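Local coordinates for protein RNA-directed RNA polymerase (Infectious pancreatic necrosis virus, PDB 3ZED) that probably copies the viral RNA genome as an RNA-directed RNA polymerase and probably occurs both free and covalently linked to it, at residues 443-455 against 780-792. Numbering follows the deposited sequence.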
loop_
_atom_site.group_PDB
_atom_site.type_symbol
_atom_site.label_atom_id
_atom_site.label_comp_id
_atom_site.label_asym_id
_atom_site.label_seq_id
_atom_site.Cartn_x
_atom_site.Cartn_y
_atom_site.Cartn_z
ATOM N N PHE B 443 12.437 -18.064 -4.964
ATOM C CA PHE B 443 12.073 -16.709 -5.339
ATOM C C PHE B 443 11.586 -15.954 -4.131
ATOM O O PHE B 443 12.129 -14.891 -3.840
ATOM C CB PHE B 443 11.011 -16.679 -6.452
ATOM C CG PHE B 443 10.497 -15.282 -6.724
ATOM C CD1 PHE B 443 11.329 -14.312 -7.288
ATOM C CD2 PHE B 443 9.215 -14.907 -6.330
ATOM C CE1 PHE B 443 10.873 -12.998 -7.490
ATOM C CE2 PHE B 443 8.760 -13.589 -6.518
ATOM C CZ PHE B 443 9.592 -12.643 -7.098
ATOM N N ALA B 444 10.604 -16.514 -3.399
ATOM C CA ALA B 444 9.977 -15.832 -2.263
ATOM C C ALA B 444 10.925 -15.581 -1.096
ATOM O O ALA B 444 10.955 -14.460 -0.585
ATOM C CB ALA B 444 8.765 -16.620 -1.782
ATOM N N MET B 445 11.703 -16.602 -0.687
ATOM C CA MET B 445 12.560 -16.504 0.492
ATOM C C MET B 445 13.953 -15.980 0.234
ATOM O O MET B 445 14.493 -15.261 1.070
ATOM C CB MET B 445 12.701 -17.882 1.191
ATOM C CG MET B 445 11.371 -18.540 1.606
ATOM S SD MET B 445 10.181 -17.475 2.501
ATOM C CE MET B 445 11.110 -17.089 3.963
ATOM N N ASN B 446 14.559 -16.380 -0.867
ATOM C CA ASN B 446 15.965 -16.098 -1.079
ATOM C C ASN B 446 16.273 -14.952 -2.018
ATOM O O ASN B 446 17.392 -14.444 -1.952
ATOM C CB ASN B 446 16.665 -17.371 -1.595
ATOM C CG ASN B 446 16.475 -18.583 -0.714
ATOM O OD1 ASN B 446 15.760 -19.506 -1.058
ATOM N ND2 ASN B 446 17.135 -18.626 0.426
ATOM N N VAL B 447 15.346 -14.559 -2.907
ATOM C CA VAL B 447 15.682 -13.509 -3.879
ATOM C C VAL B 447 14.748 -12.294 -3.795
ATOM O O VAL B 447 15.245 -11.171 -3.726
ATOM C CB VAL B 447 15.726 -14.091 -5.327
ATOM C CG1 VAL B 447 15.944 -13.003 -6.383
ATOM C CG2 VAL B 447 16.777 -15.197 -5.456
ATOM N N ALA B 448 13.422 -12.506 -3.854
ATOM C CA ALA B 448 12.420 -11.434 -3.895
ATOM C C ALA B 448 12.646 -10.310 -2.863
ATOM O O ALA B 448 12.601 -9.164 -3.290
ATOM C CB ALA B 448 11.010 -11.997 -3.748
ATOM N N PRO B 449 12.919 -10.547 -1.552
ATOM C CA PRO B 449 13.105 -9.413 -0.635
ATOM C C PRO B 449 14.192 -8.419 -1.069
ATOM O O PRO B 449 13.996 -7.219 -0.847
ATOM C CB PRO B 449 13.446 -10.085 0.696
ATOM C CG PRO B 449 12.774 -11.425 0.620
ATOM C CD PRO B 449 12.999 -11.831 -0.814
ATOM N N SER B 450 15.282 -8.878 -1.746
ATOM C CA SER B 450 16.370 -7.978 -2.179
ATOM C C SER B 450 16.109 -7.344 -3.538
ATOM O O SER B 450 16.885 -6.493 -3.983
ATOM C CB SER B 450 17.718 -8.686 -2.174
ATOM O OG SER B 450 18.215 -8.711 -0.849
ATOM N N MET B 451 15.005 -7.694 -4.166
ATOM C CA MET B 451 14.655 -7.068 -5.429
ATOM C C MET B 451 13.913 -5.750 -5.192
ATOM O O MET B 451 13.961 -4.870 -6.043
ATOM C CB MET B 451 13.824 -8.016 -6.283
ATOM C CG MET B 451 14.673 -9.081 -6.959
ATOM S SD MET B 451 13.571 -10.246 -7.751
ATOM C CE MET B 451 13.440 -9.516 -9.357
ATOM N N VAL B 452 13.231 -5.609 -4.044
ATOM C CA VAL B 452 12.418 -4.410 -3.781
ATOM C C VAL B 452 12.796 -3.728 -2.438
ATOM O O VAL B 452 12.284 -2.646 -2.156
ATOM C CB VAL B 452 10.889 -4.701 -3.883
ATOM C CG1 VAL B 452 10.510 -5.174 -5.284
ATOM C CG2 VAL B 452 10.417 -5.697 -2.832
ATOM N N VAL B 453 13.717 -4.331 -1.644
ATOM C CA VAL B 453 14.166 -3.744 -0.365
ATOM C C VAL B 453 15.685 -3.585 -0.392
ATOM O O VAL B 453 16.411 -4.562 -0.642
ATOM C CB VAL B 453 13.707 -4.513 0.903
ATOM C CG1 VAL B 453 13.997 -3.692 2.159
ATOM C CG2 VAL B 453 12.227 -4.931 0.829
ATOM N N ASP B 454 16.159 -2.327 -0.121
ATOM C CA ASP B 454 17.567 -1.901 -0.099
ATOM C C ASP B 454 18.252 -2.198 -1.431
ATOM O O ASP B 454 19.411 -2.630 -1.447
ATOM C CB ASP B 454 18.353 -2.564 1.068
ATOM C CG ASP B 454 18.026 -2.064 2.459
ATOM O OD1 ASP B 454 17.529 -0.920 2.583
ATOM O OD2 ASP B 454 18.288 -2.801 3.428
ATOM N N SER B 455 17.536 -1.969 -2.544
ATOM C CA SER B 455 18.038 -2.232 -3.886
ATOM C C SER B 455 18.331 -0.893 -4.586
ATOM O O SER B 455 19.149 -0.150 -4.047
ATOM C CB SER B 455 17.091 -3.147 -4.668
ATOM O OG SER B 455 15.920 -2.505 -5.132
ATOM N N SER B 780 23.530 -14.935 4.225
ATOM C CA SER B 780 22.215 -14.535 3.721
ATOM C C SER B 780 22.186 -14.461 2.188
ATOM O O SER B 780 22.938 -13.703 1.570
ATOM C CB SER B 780 21.788 -13.192 4.312
ATOM O OG SER B 780 20.665 -12.653 3.636
ATOM N N SER B 781 21.285 -15.232 1.589
ATOM C CA SER B 781 21.018 -15.209 0.155
ATOM C C SER B 781 20.580 -13.775 -0.266
ATOM O O SER B 781 20.870 -13.350 -1.384
ATOM C CB SER B 781 19.929 -16.223 -0.178
ATOM O OG SER B 781 18.725 -15.913 0.514
ATOM N N LEU B 782 19.918 -13.025 0.658
ATOM C CA LEU B 782 19.479 -11.645 0.426
ATOM C C LEU B 782 20.685 -10.723 0.136
ATOM O O LEU B 782 20.615 -9.895 -0.775
ATOM C CB LEU B 782 18.631 -11.108 1.595
ATOM C CG LEU B 782 17.384 -11.926 1.985
ATOM C CD1 LEU B 782 16.579 -11.226 3.078
ATOM C CD2 LEU B 782 16.503 -12.223 0.787
ATOM N N THR B 783 21.806 -10.926 0.847
ATOM C CA THR B 783 23.058 -10.194 0.625
ATOM C C THR B 783 23.684 -10.641 -0.711
ATOM O O THR B 783 24.148 -9.795 -1.480
ATOM C CB THR B 783 24.012 -10.402 1.802
ATOM O OG1 THR B 783 23.395 -9.858 2.971
ATOM C CG2 THR B 783 25.385 -9.753 1.575
ATOM N N GLU B 784 23.680 -11.964 -0.981
ATOM C CA GLU B 784 24.173 -12.560 -2.214
ATOM C C GLU B 784 23.406 -11.990 -3.426
ATOM O O GLU B 784 24.038 -11.610 -4.410
ATOM C CB GLU B 784 24.069 -14.094 -2.157
ATOM C CG GLU B 784 24.945 -14.696 -1.069
ATOM C CD GLU B 784 25.096 -16.203 -1.107
ATOM O OE1 GLU B 784 24.171 -16.902 -0.637
ATOM O OE2 GLU B 784 26.160 -16.682 -1.562
ATOM N N THR B 785 22.067 -11.867 -3.321
ATOM C CA THR B 785 21.205 -11.283 -4.356
ATOM C C THR B 785 21.591 -9.819 -4.596
ATOM O O THR B 785 21.752 -9.423 -5.751
ATOM C CB THR B 785 19.721 -11.408 -3.965
ATOM O OG1 THR B 785 19.442 -12.777 -3.719
ATOM C CG2 THR B 785 18.776 -10.897 -5.049
ATOM N N ARG B 786 21.752 -9.030 -3.518
ATOM C CA ARG B 786 22.101 -7.611 -3.609
ATOM C C ARG B 786 23.465 -7.417 -4.318
ATOM O O ARG B 786 23.567 -6.559 -5.201
ATOM C CB ARG B 786 22.093 -6.966 -2.219
ATOM C CG ARG B 786 22.224 -5.453 -2.240
ATOM C CD ARG B 786 23.313 -4.954 -1.328
ATOM N NE ARG B 786 23.179 -5.484 0.028
ATOM C CZ ARG B 786 24.202 -5.864 0.786
ATOM N NH1 ARG B 786 25.451 -5.765 0.332
ATOM N NH2 ARG B 786 23.988 -6.348 2.004
ATOM N N GLU B 787 24.477 -8.243 -3.975
ATOM C CA GLU B 787 25.815 -8.229 -4.594
ATOM C C GLU B 787 25.739 -8.429 -6.115
ATOM O O GLU B 787 26.319 -7.646 -6.872
ATOM C CB GLU B 787 26.700 -9.336 -3.989
ATOM C CG GLU B 787 27.138 -9.083 -2.558
ATOM C CD GLU B 787 27.905 -10.193 -1.862
ATOM O OE1 GLU B 787 28.032 -11.306 -2.423
ATOM O OE2 GLU B 787 28.285 -9.970 -0.692
ATOM N N ALA B 788 25.030 -9.485 -6.547
ATOM C CA ALA B 788 24.822 -9.851 -7.945
ATOM C C ALA B 788 24.037 -8.766 -8.694
ATOM O O ALA B 788 24.349 -8.492 -9.856
ATOM C CB ALA B 788 24.094 -11.184 -8.031
ATOM N N LEU B 789 23.040 -8.135 -8.032
ATOM C CA LEU B 789 22.245 -7.064 -8.651
ATOM C C LEU B 789 23.108 -5.847 -8.973
ATOM O O LEU B 789 22.874 -5.202 -10.003
ATOM C CB LEU B 789 21.073 -6.639 -7.753
ATOM C CG LEU B 789 19.911 -7.612 -7.657
ATOM C CD1 LEU B 789 19.010 -7.276 -6.481
ATOM C CD2 LEU B 789 19.151 -7.730 -8.987
ATOM N N GLU B 790 24.119 -5.568 -8.113
ATOM C CA GLU B 790 25.051 -4.441 -8.204
ATOM C C GLU B 790 26.411 -4.813 -8.832
ATOM O O GLU B 790 27.413 -4.115 -8.609
ATOM C CB GLU B 790 25.280 -3.842 -6.810
ATOM C CG GLU B 790 24.087 -3.061 -6.287
ATOM C CD GLU B 790 23.971 -2.938 -4.781
ATOM O OE1 GLU B 790 25.012 -2.796 -4.099
ATOM O OE2 GLU B 790 22.821 -2.944 -4.286
ATOM N N THR B 791 26.446 -5.910 -9.611
ATOM C CA THR B 791 27.648 -6.367 -10.328
ATOM C C THR B 791 27.703 -5.692 -11.721
ATOM O O THR B 791 26.664 -5.565 -12.379
ATOM C CB THR B 791 27.648 -7.916 -10.422
ATOM O OG1 THR B 791 27.805 -8.451 -9.111
ATOM C CG2 THR B 791 28.766 -8.469 -11.295
ATOM N N ILE B 792 28.924 -5.292 -12.163
ATOM C CA ILE B 792 29.211 -4.667 -13.465
ATOM C C ILE B 792 30.035 -5.633 -14.338
ATOM O O ILE B 792 30.515 -6.662 -13.859
ATOM C CB ILE B 792 29.940 -3.300 -13.276
ATOM C CG1 ILE B 792 29.035 -2.241 -12.576
ATOM C CG2 ILE B 792 30.573 -2.768 -14.583
ATOM C CD1 ILE B 792 27.923 -1.593 -13.411
#
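S450 lies against L782 and T785, its OG donating a hydrogen bond to L782 O at 2.7 Å. With OG beside the residue's own backbone N (chi1 -81°) the hydroxyl reaches L782 O; it arrives above the carbonyl plane, 37° out of it, while the helical donor R786 N arrives from the opposite face; two bonds thus grip one buried oxygen. L782 itself reaches across with CD2, which sits 3.7 Å from P449 CB, the two side chains crossing at about a right angle. The 443-452 part of helix 438-452, in the RdRp catalytic region, here packs on helix 781-789, the two short axes 7.9 Å apart at closest and inclined by 48°. This joins the last modelled helix, in the C-terminal family region, to the palm-domain helix. T785 turns its methyl to the same surface, CG2 lying 3.8 Å from V447 CG1 and equally far from S450 CB, while OG1 bonds back to S781 O in its own helix. At the N-terminal end of helix 781-789, N446 ND2 donates to S781 OG (3.1 Å), which lies exactly in the amide plane; R732 holds the amide's other end, OD1.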